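Local atomic coordinates of nisin biosynthesis protein NisC (Lactococcus lactis subsp. lactis, PDB entry 2G0D), a protein that catalyses the cyclisation step of nisin biosynthesis, joining cysteine thiols to dehydrated residues of the precursor peptide to build its thioether rings. Residues P38-I41 with L42-E46; N62-E65 with Y66-K70; S69-T73 with Y74-T78; R111-E114 with Y115-E119; E374-S377 with G378-V382. All coordinates share one frame; numbering follows the deposited sequence.

Contact 1 (P38-I41 with L42-E46); sequences PGII and LMLAE
Helix 37-45 of this LanC-type alpha toroid is buried, and within it I40 uses one methyl, CG2, to meet both M43 and L44 on the next turn. The backbone runs in regular i to i+4 pairing, from L42 N to P38 O at 3.1 Å as far as A45 N to I41 O at 3.0 Å. With chi1 of I40 at -53°, CG1 sits beside the backbone N and CG2 lies anti to it, where it reaches the two later residues. It lies 4.3 Å from CD1 of L44 and 4.4 Å from CE of M43, a loose apolar touch on each. The M43 chain runs out extended and then turns at chi3 (73°), which brings its terminal methyl back beside I40. Other helices supply the surroundings: W15 and I11 of helix 3-20 reach I40 and M43, Y63 and I60 of helix 53-74 lie against I40, I41 and L44, and S377 and I380 of helix 376-387 touch M43. Side-chain carbons also lie near carbonyl oxygens of this turn. CG of L42 stands 3.5 Å from the O of P38, and the methyl CB of A45 is 3.2 Å from the O of I41.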
loop_
_atom_site.group_PDB
_atom_site.type_symbol
_atom_site.label_atom_id
_atom_site.label_comp_id
_atom_site.label_asym_id
_atom_site.label_seq_id
_atom_site.Cartn_x
_atom_site.Cartn_y
_atom_site.Cartn_z
ATOM N N PRO A 38 -4.734 -11.649 -8.788
ATOM C CA PRO A 38 -4.645 -10.218 -9.057
ATOM C C PRO A 38 -3.200 -9.674 -9.162
ATOM O O PRO A 38 -2.918 -8.874 -10.067
ATOM C CB PRO A 38 -5.404 -9.610 -7.866
ATOM C CG PRO A 38 -6.461 -10.673 -7.559
ATOM C CD PRO A 38 -5.664 -11.945 -7.668
ATOM N N GLY A 39 -2.300 -10.090 -8.266
ATOM C CA GLY A 39 -0.860 -9.703 -8.358
ATOM C C GLY A 39 -0.189 -10.244 -9.615
ATOM O O GLY A 39 0.599 -9.555 -10.274
ATOM N N ILE A 40 -0.559 -11.469 -9.990
ATOM C CA ILE A 40 -0.040 -12.085 -11.199
ATOM C C ILE A 40 -0.516 -11.376 -12.475
ATOM O O ILE A 40 0.289 -11.129 -13.381
ATOM C CB ILE A 40 -0.421 -13.585 -11.266
ATOM C CG1 ILE A 40 0.007 -14.304 -9.979
ATOM C CG2 ILE A 40 0.221 -14.249 -12.464
ATOM C CD1 ILE A 40 1.473 -14.092 -9.549
ATOM N N ILE A 41 -1.818 -11.069 -12.534
ATOM C CA ILE A 41 -2.416 -10.297 -13.614
ATOM C C ILE A 41 -1.684 -8.958 -13.766
ATOM O O ILE A 41 -1.370 -8.573 -14.882
ATOM C CB ILE A 41 -3.942 -10.057 -13.351
ATOM C CG1 ILE A 41 -4.732 -11.376 -13.522
ATOM C CG2 ILE A 41 -4.499 -8.978 -14.259
ATOM C CD1 ILE A 41 -6.151 -11.366 -12.864
ATOM N N LEU A 42 -1.388 -8.270 -12.654
ATOM C CA LEU A 42 -0.646 -6.977 -12.724
ATOM C C LEU A 42 0.746 -7.101 -13.310
ATOM O O LEU A 42 1.119 -6.330 -14.195
ATOM C CB LEU A 42 -0.605 -6.239 -11.385
ATOM C CG LEU A 42 -1.979 -5.681 -10.988
ATOM C CD1 LEU A 42 -2.019 -5.263 -9.526
ATOM C CD2 LEU A 42 -2.365 -4.494 -11.905
ATOM N N MET A 43 1.489 -8.102 -12.855
ATOM C CA MET A 43 2.843 -8.329 -13.343
ATOM C C MET A 43 2.861 -8.601 -14.849
ATOM O O MET A 43 3.681 -8.053 -15.559
ATOM C CB MET A 43 3.503 -9.480 -12.596
ATOM C CG MET A 43 4.807 -9.943 -13.283
ATOM S SD MET A 43 5.308 -11.604 -12.853
ATOM C CE MET A 43 4.109 -12.558 -13.752
ATOM N N LEU A 44 1.955 -9.447 -15.319
ATOM C CA LEU A 44 1.892 -9.846 -16.734
ATOM C C LEU A 44 1.426 -8.694 -17.613
ATOM O O LEU A 44 1.901 -8.528 -18.738
ATOM C CB LEU A 44 0.942 -11.042 -16.922
ATOM C CG LEU A 44 1.347 -12.455 -16.482
ATOM C CD1 LEU A 44 0.187 -13.442 -16.673
ATOM C CD2 LEU A 44 2.557 -12.952 -17.232
ATOM N N ALA A 45 0.489 -7.905 -17.074
ATOM C CA ALA A 45 -0.120 -6.800 -17.801
ATOM C C ALA A 45 0.891 -5.723 -18.078
ATOM O O ALA A 45 0.848 -5.079 -19.109
ATOM C CB ALA A 45 -1.307 -6.245 -17.035
ATOM N N GLU A 46 1.810 -5.540 -17.140
ATOM C CA GLU A 46 2.912 -4.607 -17.287
ATOM C C GLU A 46 3.979 -5.026 -18.294
ATOM O O GLU A 46 4.965 -4.315 -18.489
ATOM C CB GLU A 46 3.583 -4.394 -15.941
ATOM C CG GLU A 46 2.834 -3.471 -15.033
ATOM C CD GLU A 46 2.608 -2.072 -15.599
ATOM O OE1 GLU A 46 3.151 -1.755 -16.687
ATOM O OE2 GLU A 46 1.867 -1.299 -14.936
#

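Contact 2 (N62-E65 with Y66-K70); sequences NYIE and YIVSK
E65 and V68 run alongside each other in the same direction, the glutamate chain bending at chi2 (-48°) and bringing OE2 about 3.8 Å from CG1 of V68. That approach is doubtful, because V68 is modelled close to eclipsed (chi1 8°) and the place of its CG1 is uncertain. Next to E65, Y66 holds CG anti to its backbone N (chi1 179°), which carries the ring away from the preceding turn; its CB stays 3.3 Å from the O of N62, and the O of Y63 faces the ring edge near its plane. All this decorates the middle of helix 53-74, an outer helix of the alpha toroid, where Y66 N bonds to N62 O at 2.9 Å and I67 N to Y63 O at 2.8 Å. I67 turns inward toward I41 of helix 37-45, its CG1 only 3.2 Å from the O of Y63. I64 faces L105 of helix 100-122, while Y63 hydrogen-bonds through OH to D16. K70 lays CG over one face of Y66, 4.0 Å above the ring plane and offset toward the rim, and its NZ forms a salt bridge with E30.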
loop_
_atom_site.group_PDB
_atom_site.type_symbol
_atom_site.label_atom_id
_atom_site.label_comp_id
_atom_site.label_asym_id
_atom_site.label_seq_id
_atom_site.Cartn_x
_atom_site.Cartn_y
_atom_site.Cartn_z
ATOM N N ASN A 62 -7.587 -15.759 -19.067
ATOM C CA ASN A 62 -7.779 -17.033 -18.397
ATOM C C ASN A 62 -7.968 -16.840 -16.899
ATOM O O ASN A 62 -8.920 -17.359 -16.311
ATOM C CB ASN A 62 -6.582 -17.965 -18.648
ATOM C CG ASN A 62 -6.584 -18.552 -20.042
ATOM O OD1 ASN A 62 -7.591 -18.469 -20.756
ATOM N ND2 ASN A 62 -5.451 -19.146 -20.448
ATOM N N TYR A 63 -7.043 -16.097 -16.284
ATOM C CA TYR A 63 -7.054 -15.922 -14.843
ATOM C C TYR A 63 -8.264 -15.082 -14.417
ATOM O O TYR A 63 -8.821 -15.306 -13.344
ATOM C CB TYR A 63 -5.735 -15.293 -14.358
ATOM C CG TYR A 63 -4.483 -16.093 -14.678
ATOM C CD1 TYR A 63 -4.542 -17.475 -14.922
ATOM C CD2 TYR A 63 -3.236 -15.472 -14.711
ATOM C CE1 TYR A 63 -3.392 -18.215 -15.203
ATOM C CE2 TYR A 63 -2.083 -16.193 -14.974
ATOM C CZ TYR A 63 -2.164 -17.567 -15.226
ATOM O OH TYR A 63 -1.017 -18.277 -15.503
ATOM N N ILE A 64 -8.663 -14.124 -15.258
ATOM C CA ILE A 64 -9.858 -13.327 -14.993
ATOM C C ILE A 64 -11.126 -14.194 -15.042
ATOM O O ILE A 64 -11.939 -14.177 -14.111
ATOM C CB ILE A 64 -9.985 -12.115 -15.956
ATOM C CG1 ILE A 64 -8.920 -11.047 -15.645
ATOM C CG2 ILE A 64 -11.351 -11.477 -15.829
ATOM C CD1 ILE A 64 -8.729 -10.060 -16.753
ATOM N N GLU A 65 -11.301 -14.957 -16.120
ATOM C CA GLU A 65 -12.443 -15.852 -16.191
ATOM C C GLU A 65 -12.438 -16.824 -15.012
ATOM O O GLU A 65 -13.483 -17.065 -14.395
ATOM C CB GLU A 65 -12.543 -16.565 -17.545
ATOM C CG GLU A 65 -13.161 -15.685 -18.665
ATOM C CD GLU A 65 -14.477 -14.965 -18.267
ATOM O OE1 GLU A 65 -15.578 -15.603 -18.316
ATOM O OE2 GLU A 65 -14.411 -13.745 -17.930
ATOM N N TYR A 66 -11.258 -17.333 -14.665
ATOM C CA TYR A 66 -11.125 -18.187 -13.486
ATOM C C TYR A 66 -11.543 -17.450 -12.215
ATOM O O TYR A 66 -12.152 -18.047 -11.339
ATOM C CB TYR A 66 -9.702 -18.712 -13.359
ATOM C CG TYR A 66 -9.455 -19.594 -12.167
ATOM C CD1 TYR A 66 -9.641 -20.972 -12.252
ATOM C CD2 TYR A 66 -9.009 -19.059 -10.955
ATOM C CE1 TYR A 66 -9.408 -21.801 -11.155
ATOM C CE2 TYR A 66 -8.750 -19.867 -9.855
ATOM C CZ TYR A 66 -8.958 -21.254 -9.963
ATOM O OH TYR A 66 -8.713 -22.093 -8.890
ATOM N N ILE A 67 -11.203 -16.163 -12.107
ATOM C CA ILE A 67 -11.640 -15.364 -10.960
ATOM C C ILE A 67 -13.168 -15.179 -10.886
ATOM O O ILE A 67 -13.753 -15.411 -9.824
ATOM C CB ILE A 67 -10.927 -13.978 -10.869
ATOM C CG1 ILE A 67 -9.460 -14.130 -10.409
ATOM C CG2 ILE A 67 -11.683 -13.060 -9.916
ATOM C CD1 ILE A 67 -8.658 -12.844 -10.518
ATOM N N VAL A 68 -13.815 -14.749 -11.974
ATOM C CA VAL A 68 -15.283 -14.554 -11.908
ATOM C C VAL A 68 -16.030 -15.861 -11.597
ATOM O O VAL A 68 -17.004 -15.869 -10.832
ATOM C CB VAL A 68 -15.920 -13.688 -13.088
ATOM C CG1 VAL A 68 -14.931 -13.359 -14.208
ATOM C CG2 VAL A 68 -17.232 -14.309 -13.636
ATOM N N SER A 69 -15.530 -16.968 -12.134
ATOM C CA SER A 69 -16.098 -18.276 -11.849
ATOM C C SER A 69 -16.062 -18.612 -10.357
ATOM O O SER A 69 -17.029 -19.179 -9.819
ATOM C CB SER A 69 -15.379 -19.348 -12.656
ATOM O OG SER A 69 -15.384 -20.568 -11.948
ATOM N N LYS A 70 -14.955 -18.262 -9.696
ATOM C CA LYS A 70 -14.797 -18.518 -8.259
ATOM C C LYS A 70 -15.634 -17.572 -7.414
ATOM O O LYS A 70 -16.084 -17.947 -6.329
ATOM C CB LYS A 70 -13.331 -18.405 -7.828
ATOM C CG LYS A 70 -12.432 -19.526 -8.313
ATOM C CD LYS A 70 -12.951 -20.884 -7.871
ATOM C CE LYS A 70 -12.086 -21.995 -8.411
ATOM N NZ LYS A 70 -10.893 -22.123 -7.543
#

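Contact 3 (S69-T73 with Y74-T78); sequences SKLST and YGLLT
Two backbone hydrogen bonds close the last turn: Y74 N to K70 O at 3.0 Å and G75 N to L71 O at 2.7 Å, both somewhat bent, with N-H...O angles near 140°. A side-chain bond adds to them lower down, where S72 OG donates to S69 O at 3.1 Å from above the carbonyl plane. Aromatic contact comes from neighbours: T73 turns CG2 anti to its backbone N, and this methyl sits over one face of the Y74 ring, a CH-pi contact 3.8 Å from the ring centroid. At the ring's edge, CD2 of Y74 approaches the O of K70 to 3.3 Å. Together these mark the C-terminal end of helix 53-74: G75 is the C' glycine, the first residue to leave helical angles, with positive phi (73°), and the chain turns off into the loop before helix 85-92. Apolar contact then spans the glycine, as CD2 of L71 pushes against CG of L76 at 3.5 Å with its chain slanting past, and L76 in turn rests on Y112 of helix 100-122.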
loop_
_atom_site.group_PDB
_atom_site.type_symbol
_atom_site.label_atom_id
_atom_site.label_comp_id
_atom_site.label_asym_id
_atom_site.label_seq_id
_atom_site.Cartn_x
_atom_site.Cartn_y
_atom_site.Cartn_z
ATOM N N SER A 69 -15.530 -16.968 -12.134
ATOM C CA SER A 69 -16.098 -18.276 -11.849
ATOM C C SER A 69 -16.062 -18.612 -10.357
ATOM O O SER A 69 -17.029 -19.179 -9.819
ATOM C CB SER A 69 -15.379 -19.348 -12.656
ATOM O OG SER A 69 -15.384 -20.568 -11.948
ATOM N N LYS A 70 -14.955 -18.262 -9.696
ATOM C CA LYS A 70 -14.797 -18.518 -8.259
ATOM C C LYS A 70 -15.634 -17.572 -7.414
ATOM O O LYS A 70 -16.084 -17.947 -6.329
ATOM C CB LYS A 70 -13.331 -18.405 -7.828
ATOM C CG LYS A 70 -12.432 -19.526 -8.313
ATOM C CD LYS A 70 -12.951 -20.884 -7.871
ATOM C CE LYS A 70 -12.086 -21.995 -8.411
ATOM N NZ LYS A 70 -10.893 -22.123 -7.543
ATOM N N LEU A 71 -15.810 -16.345 -7.911
ATOM C CA LEU A 71 -16.610 -15.314 -7.255
ATOM C C LEU A 71 -18.071 -15.698 -7.333
ATOM O O LEU A 71 -18.795 -15.578 -6.353
ATOM C CB LEU A 71 -16.427 -13.943 -7.924
ATOM C CG LEU A 71 -15.175 -13.073 -7.700
ATOM C CD1 LEU A 71 -15.319 -11.719 -8.384
ATOM C CD2 LEU A 71 -14.860 -12.890 -6.228
ATOM N N SER A 72 -18.495 -16.154 -8.511
ATOM C CA SER A 72 -19.889 -16.509 -8.734
ATOM C C SER A 72 -20.316 -17.663 -7.819
ATOM O O SER A 72 -21.448 -17.693 -7.347
ATOM C CB SER A 72 -20.135 -16.858 -10.206
ATOM O OG SER A 72 -19.916 -18.238 -10.442
ATOM N N THR A 73 -19.388 -18.585 -7.554
ATOM C CA THR A 73 -19.660 -19.754 -6.716
ATOM C C THR A 73 -19.569 -19.466 -5.217
ATOM O O THR A 73 -20.358 -20.001 -4.440
ATOM C CB THR A 73 -18.719 -20.939 -7.069
ATOM O OG1 THR A 73 -18.888 -21.299 -8.449
ATOM C CG2 THR A 73 -19.010 -22.167 -6.189
ATOM N N TYR A 74 -18.618 -18.629 -4.808
ATOM C CA TYR A 74 -18.318 -18.480 -3.379
ATOM C C TYR A 74 -18.605 -17.103 -2.814
ATOM O O TYR A 74 -18.719 -16.939 -1.603
ATOM C CB TYR A 74 -16.867 -18.872 -3.082
ATOM C CG TYR A 74 -16.569 -20.333 -3.343
ATOM C CD1 TYR A 74 -16.961 -21.318 -2.432
ATOM C CD2 TYR A 74 -15.905 -20.735 -4.504
ATOM C CE1 TYR A 74 -16.692 -22.664 -2.667
ATOM C CE2 TYR A 74 -15.634 -22.077 -4.751
ATOM C CZ TYR A 74 -16.028 -23.039 -3.829
ATOM O OH TYR A 74 -15.759 -24.379 -4.061
ATOM N N GLY A 75 -18.732 -16.117 -3.691
ATOM C CA GLY A 75 -18.872 -14.731 -3.266
ATOM C C GLY A 75 -17.563 -14.175 -2.730
ATOM O O GLY A 75 -16.490 -14.802 -2.848
ATOM N N LEU A 76 -17.649 -12.993 -2.138
ATOM C CA LEU A 76 -16.523 -12.418 -1.416
ATOM C C LEU A 76 -16.965 -12.177 -0.005
ATOM O O LEU A 76 -18.145 -11.926 0.249
ATOM C CB LEU A 76 -16.119 -11.075 -2.012
ATOM C CG LEU A 76 -15.213 -11.065 -3.229
ATOM C CD1 LEU A 76 -15.302 -9.715 -3.873
ATOM C CD2 LEU A 76 -13.777 -11.373 -2.827
ATOM N N LEU A 77 -16.019 -12.226 0.915
ATOM C CA LEU A 77 -16.302 -11.797 2.270
ATOM C C LEU A 77 -15.742 -10.397 2.565
ATOM O O LEU A 77 -16.058 -9.816 3.608
ATOM C CB LEU A 77 -15.826 -12.845 3.284
ATOM C CG LEU A 77 -16.570 -14.193 3.233
ATOM C CD1 LEU A 77 -15.953 -15.195 4.220
ATOM C CD2 LEU A 77 -18.081 -14.048 3.474
ATOM N N THR A 78 -14.944 -9.845 1.645
ATOM C CA THR A 78 -14.300 -8.552 1.897
ATOM C C THR A 78 -14.078 -7.644 0.676
ATOM O O THR A 78 -13.792 -8.112 -0.419
ATOM C CB THR A 78 -12.997 -8.709 2.714
ATOM O OG1 THR A 78 -12.479 -7.415 3.051
ATOM C CG2 THR A 78 -11.943 -9.486 1.934
#

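Contact 4 (R111-E114 with Y115-E119); sequences RYIE and YFVRE
Y112 meets F116 over one face of its ring and also touches Y115, in the middle of helix 100-122, an outer helix of the toroid, and all three aromatics share one rotamer class. In each, CG stands anti to the backbone N (chi1 169° for Y112, 173° for F116), which directs all three rings toward the C-terminal end of the helix and brings Y112 up to the following turn. CB of F116 then hangs over the Y112 ring, a CH-pi contact 4.3 Å from its centroid, and the phenol OH of Y112 comes 3.6 Å from CD1 of F116. Y115 meets the same ring differently: CD1 of Y112 lies in the plane of the Y115 ring at its edge, 3.9 Å from CD2 of Y115. T78 of the preceding loop packs on F116. F116 N bonds to Y112 O at 2.7 Å. Round the helix, I113 and V117 touch through their CG2 methyls at 4.2 Å, facing I143 of helix 140-147. Elsewhere on the helix, E114 and the exposed R118 extend alike without joining: OE2 of E114 remains 5.4 Å from NH1 of R118.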
loop_
_atom_site.group_PDB
_atom_site.type_symbol
_atom_site.label_atom_id
_atom_site.label_comp_id
_atom_site.label_asym_id
_atom_site.label_seq_id
_atom_site.Cartn_x
_atom_site.Cartn_y
_atom_site.Cartn_z
ATOM N N ARG A 111 -19.929 -1.724 -6.985
ATOM C CA ARG A 111 -21.176 -1.749 -6.231
ATOM C C ARG A 111 -21.025 -2.623 -4.992
ATOM O O ARG A 111 -21.456 -2.247 -3.908
ATOM C CB ARG A 111 -22.363 -2.214 -7.111
ATOM C CG ARG A 111 -22.673 -1.299 -8.333
ATOM C CD ARG A 111 -22.150 0.184 -8.199
ATOM N NE ARG A 111 -22.681 1.046 -9.257
ATOM C CZ ARG A 111 -23.561 2.035 -9.078
ATOM N NH1 ARG A 111 -24.003 2.362 -7.862
ATOM N NH2 ARG A 111 -23.997 2.725 -10.130
ATOM N N TYR A 112 -20.376 -3.771 -5.124
ATOM C CA TYR A 112 -20.112 -4.564 -3.935
ATOM C C TYR A 112 -19.240 -3.787 -2.943
ATOM O O TYR A 112 -19.520 -3.779 -1.743
ATOM C CB TYR A 112 -19.529 -5.967 -4.233
ATOM C CG TYR A 112 -19.041 -6.627 -2.943
ATOM C CD1 TYR A 112 -19.937 -7.192 -2.015
ATOM C CD2 TYR A 112 -17.695 -6.612 -2.616
ATOM C CE1 TYR A 112 -19.460 -7.764 -0.812
ATOM C CE2 TYR A 112 -17.231 -7.166 -1.437
ATOM C CZ TYR A 112 -18.093 -7.726 -0.545
ATOM O OH TYR A 112 -17.546 -8.258 0.611
ATOM N N ILE A 113 -18.198 -3.121 -3.446
ATOM C CA ILE A 113 -17.312 -2.352 -2.579
ATOM C C ILE A 113 -18.059 -1.265 -1.806
ATOM O O ILE A 113 -17.864 -1.133 -0.593
ATOM C CB ILE A 113 -16.114 -1.715 -3.341
ATOM C CG1 ILE A 113 -15.117 -2.794 -3.804
ATOM C CG2 ILE A 113 -15.398 -0.715 -2.425
ATOM C CD1 ILE A 113 -14.137 -2.349 -4.928
ATOM N N GLU A 114 -18.891 -0.488 -2.506
ATOM C CA GLU A 114 -19.691 0.549 -1.879
ATOM C C GLU A 114 -20.651 -0.018 -0.828
ATOM O O GLU A 114 -20.733 0.516 0.278
ATOM C CB GLU A 114 -20.479 1.359 -2.920
ATOM C CG GLU A 114 -21.413 2.411 -2.292
ATOM C CD GLU A 114 -21.778 3.543 -3.239
ATOM O OE1 GLU A 114 -21.619 3.404 -4.477
ATOM O OE2 GLU A 114 -22.213 4.592 -2.732
ATOM N N TYR A 115 -21.376 -1.081 -1.182
ATOM C CA TYR A 115 -22.155 -1.873 -0.199
ATOM C C TYR A 115 -21.293 -2.309 1.008
ATOM O O TYR A 115 -21.670 -2.082 2.160
ATOM C CB TYR A 115 -22.792 -3.127 -0.836
ATOM C CG TYR A 115 -23.173 -4.163 0.210
ATOM C CD1 TYR A 115 -24.218 -3.922 1.101
ATOM C CD2 TYR A 115 -22.461 -5.358 0.341
ATOM C CE1 TYR A 115 -24.566 -4.840 2.077
ATOM C CE2 TYR A 115 -22.815 -6.304 1.335
ATOM C CZ TYR A 115 -23.864 -6.026 2.193
ATOM O OH TYR A 115 -24.228 -6.923 3.170
ATOM N N PHE A 116 -20.157 -2.952 0.730
ATOM C CA PHE A 116 -19.247 -3.418 1.780
ATOM C C PHE A 116 -18.806 -2.300 2.732
ATOM O O PHE A 116 -18.872 -2.448 3.963
ATOM C CB PHE A 116 -18.013 -4.111 1.192
ATOM C CG PHE A 116 -16.971 -4.468 2.231
ATOM C CD1 PHE A 116 -17.149 -5.581 3.056
ATOM C CD2 PHE A 116 -15.845 -3.663 2.415
ATOM C CE1 PHE A 116 -16.201 -5.900 4.042
ATOM C CE2 PHE A 116 -14.880 -3.979 3.401
ATOM C CZ PHE A 116 -15.055 -5.095 4.206
ATOM N N VAL A 117 -18.353 -1.185 2.169
ATOM C CA VAL A 117 -17.869 -0.085 2.998
ATOM C C VAL A 117 -18.993 0.509 3.856
ATOM O O VAL A 117 -18.850 0.666 5.064
ATOM C CB VAL A 117 -17.152 0.998 2.142
ATOM C CG1 VAL A 117 -16.861 2.244 2.957
ATOM C CG2 VAL A 117 -15.856 0.436 1.579
ATOM N N ARG A 118 -20.113 0.803 3.216
ATOM C CA ARG A 118 -21.258 1.391 3.883
ATOM C C ARG A 118 -21.726 0.487 5.033
ATOM O O ARG A 118 -22.056 0.968 6.127
ATOM C CB ARG A 118 -22.362 1.649 2.854
ATOM C CG ARG A 118 -23.549 2.384 3.394
ATOM C CD ARG A 118 -24.274 3.202 2.296
ATOM N NE ARG A 118 -25.515 3.809 2.809
ATOM C CZ ARG A 118 -26.481 4.348 2.058
ATOM N NH1 ARG A 118 -26.388 4.371 0.724
ATOM N NH2 ARG A 118 -27.558 4.865 2.653
ATOM N N GLU A 119 -21.722 -0.821 4.789
ATOM C CA GLU A 119 -22.078 -1.802 5.822
ATOM C C GLU A 119 -21.029 -1.829 6.943
ATOM O O GLU A 119 -21.375 -1.901 8.108
ATOM C CB GLU A 119 -22.271 -3.187 5.184
ATOM C CG GLU A 119 -22.703 -4.324 6.111
ATOM C CD GLU A 119 -23.998 -4.047 6.894
ATOM O OE1 GLU A 119 -24.846 -3.238 6.459
ATOM O OE2 GLU A 119 -24.157 -4.657 7.964
#

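Contact 5 (E374-S377 with G378-V382); sequences EGIS and GCILV
I380 leans back on I376 across the first turn of helix 376-387, the last helix of the toroid. Its CB, directed at the preceding residues, lies 3.8 Å from the O of S377 and slightly farther from the O of I376. With chi1 at -69°, CG1 stays beside the backbone N and comes 3.6 Å from that I376 carbonyl, to which I380 N also bonds at 3.0 Å. The chain then runs on extended (chi2 162°), and at the tip CD1 meets CG1 of I376 at 4.0 Å, the two branched chains slanting across one another. The other branch, CG2, faces M43 of helix 37-45, while I11 of helix 3-20 touches both isoleucines. G378 N makes only a weak bond to G375 O at 3.4 Å; from I380 N to I376 O onward the pattern is regular, with L381 N bonding to S377 O at 3.0 Å. Just before the helix, E374 touches H325, which with C278 and C324 binds the zinc ion, about 12 Å from G375; the turn thus lies near, but not at, the zinc site. S377 tucks OG between its backbone N and carbonyl carbon (chi1 69°). Though OG is 3.2 Å from G378 N, the angle there is too poor for a bond, and OG hydrogen-bonds instead to the backbone O of T370.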
loop_
_atom_site.group_PDB
_atom_site.type_symbol
_atom_site.label_atom_id
_atom_site.label_comp_id
_atom_site.label_asym_id
_atom_site.label_seq_id
_atom_site.Cartn_x
_atom_site.Cartn_y
_atom_site.Cartn_z
ATOM N N GLU A 374 4.816 -10.218 -1.079
ATOM C CA GLU A 374 6.042 -10.807 -0.546
ATOM C C GLU A 374 6.802 -11.605 -1.580
ATOM O O GLU A 374 7.979 -11.926 -1.375
ATOM C CB GLU A 374 5.722 -11.694 0.668
ATOM C CG GLU A 374 5.097 -10.881 1.799
ATOM C CD GLU A 374 5.268 -11.512 3.162
ATOM O OE1 GLU A 374 5.683 -12.673 3.232
ATOM O OE2 GLU A 374 4.997 -10.837 4.172
ATOM N N GLY A 375 6.122 -11.918 -2.683
ATOM C CA GLY A 375 6.600 -12.944 -3.607
ATOM C C GLY A 375 7.418 -12.351 -4.732
ATOM O O GLY A 375 7.594 -11.121 -4.819
ATOM N N ILE A 376 7.932 -13.225 -5.584
ATOM C CA ILE A 376 8.774 -12.796 -6.693
ATOM C C ILE A 376 8.114 -11.825 -7.698
ATOM O O ILE A 376 8.791 -10.946 -8.216
ATOM C CB ILE A 376 9.406 -13.987 -7.427
ATOM C CG1 ILE A 376 10.532 -13.485 -8.363
ATOM C CG2 ILE A 376 8.339 -14.833 -8.156
ATOM C CD1 ILE A 376 11.607 -14.518 -8.653
ATOM N N SER A 377 6.813 -11.973 -7.973
ATOM C CA SER A 377 6.165 -11.124 -8.985
ATOM C C SER A 377 6.149 -9.630 -8.612
ATOM O O SER A 377 6.126 -8.764 -9.472
ATOM C CB SER A 377 4.753 -11.611 -9.310
ATOM O OG SER A 377 3.908 -11.392 -8.198
ATOM N N GLY A 378 6.179 -9.321 -7.325
ATOM C CA GLY A 378 6.300 -7.926 -6.914
ATOM C C GLY A 378 7.640 -7.355 -7.338
ATOM O O GLY A 378 7.721 -6.229 -7.850
ATOM N N CYS A 379 8.692 -8.142 -7.104
ATOM C CA CYS A 379 10.049 -7.783 -7.492
ATOM C C CYS A 379 10.158 -7.571 -9.018
ATOM O O CYS A 379 10.762 -6.603 -9.474
ATOM C CB CYS A 379 11.012 -8.877 -7.021
ATOM S SG CYS A 379 12.757 -8.581 -7.329
ATOM N N ILE A 380 9.584 -8.488 -9.786
ATOM C CA ILE A 380 9.548 -8.401 -11.248
ATOM C C ILE A 380 8.832 -7.120 -11.689
ATOM O O ILE A 380 9.282 -6.466 -12.619
ATOM C CB ILE A 380 8.891 -9.660 -11.890
ATOM C CG1 ILE A 380 9.815 -10.863 -11.698
ATOM C CG2 ILE A 380 8.571 -9.445 -13.368
ATOM C CD1 ILE A 380 9.154 -12.245 -11.888
ATOM N N LEU A 381 7.729 -6.773 -11.023
ATOM C CA LEU A 381 7.039 -5.524 -11.332
ATOM C C LEU A 381 7.966 -4.325 -11.201
ATOM O O LEU A 381 8.018 -3.487 -12.098
ATOM C CB LEU A 381 5.806 -5.314 -10.439
ATOM C CG LEU A 381 4.488 -5.843 -11.035
ATOM C CD1 LEU A 381 3.496 -6.176 -9.911
ATOM C CD2 LEU A 381 3.895 -4.832 -11.990
ATOM N N VAL A 382 8.670 -4.236 -10.074
ATOM C CA VAL A 382 9.643 -3.172 -9.843
ATOM C C VAL A 382 10.658 -3.145 -10.977
ATOM O O VAL A 382 10.884 -2.094 -11.589
ATOM C CB VAL A 382 10.370 -3.326 -8.476
ATOM C CG1 VAL A 382 11.391 -2.206 -8.258
ATOM C CG2 VAL A 382 9.375 -3.331 -7.294
#

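Overall arrangement
All five contacts are local turns, closing no long loop, and they follow one another along the chain without crossing or nesting; contacts 2 and 3 share S69 and K70 on helix 53-74. From the N terminus, contact 1 on helix 37-45 comes first and touches contact 2 on the next helix, I41 meeting I67 and I64. Contact 3 ends that helix, and its loop runs against contact 4, where T78 and L77 lie beside the Y112 hydroxyl. Contact 5, far along the sequence, returns to contact 1: M43 packs on S377 and L381. Contact 1 thus joins the last helix to an early one, while contacts 4 and 5 stand about 30 Å apart between centres.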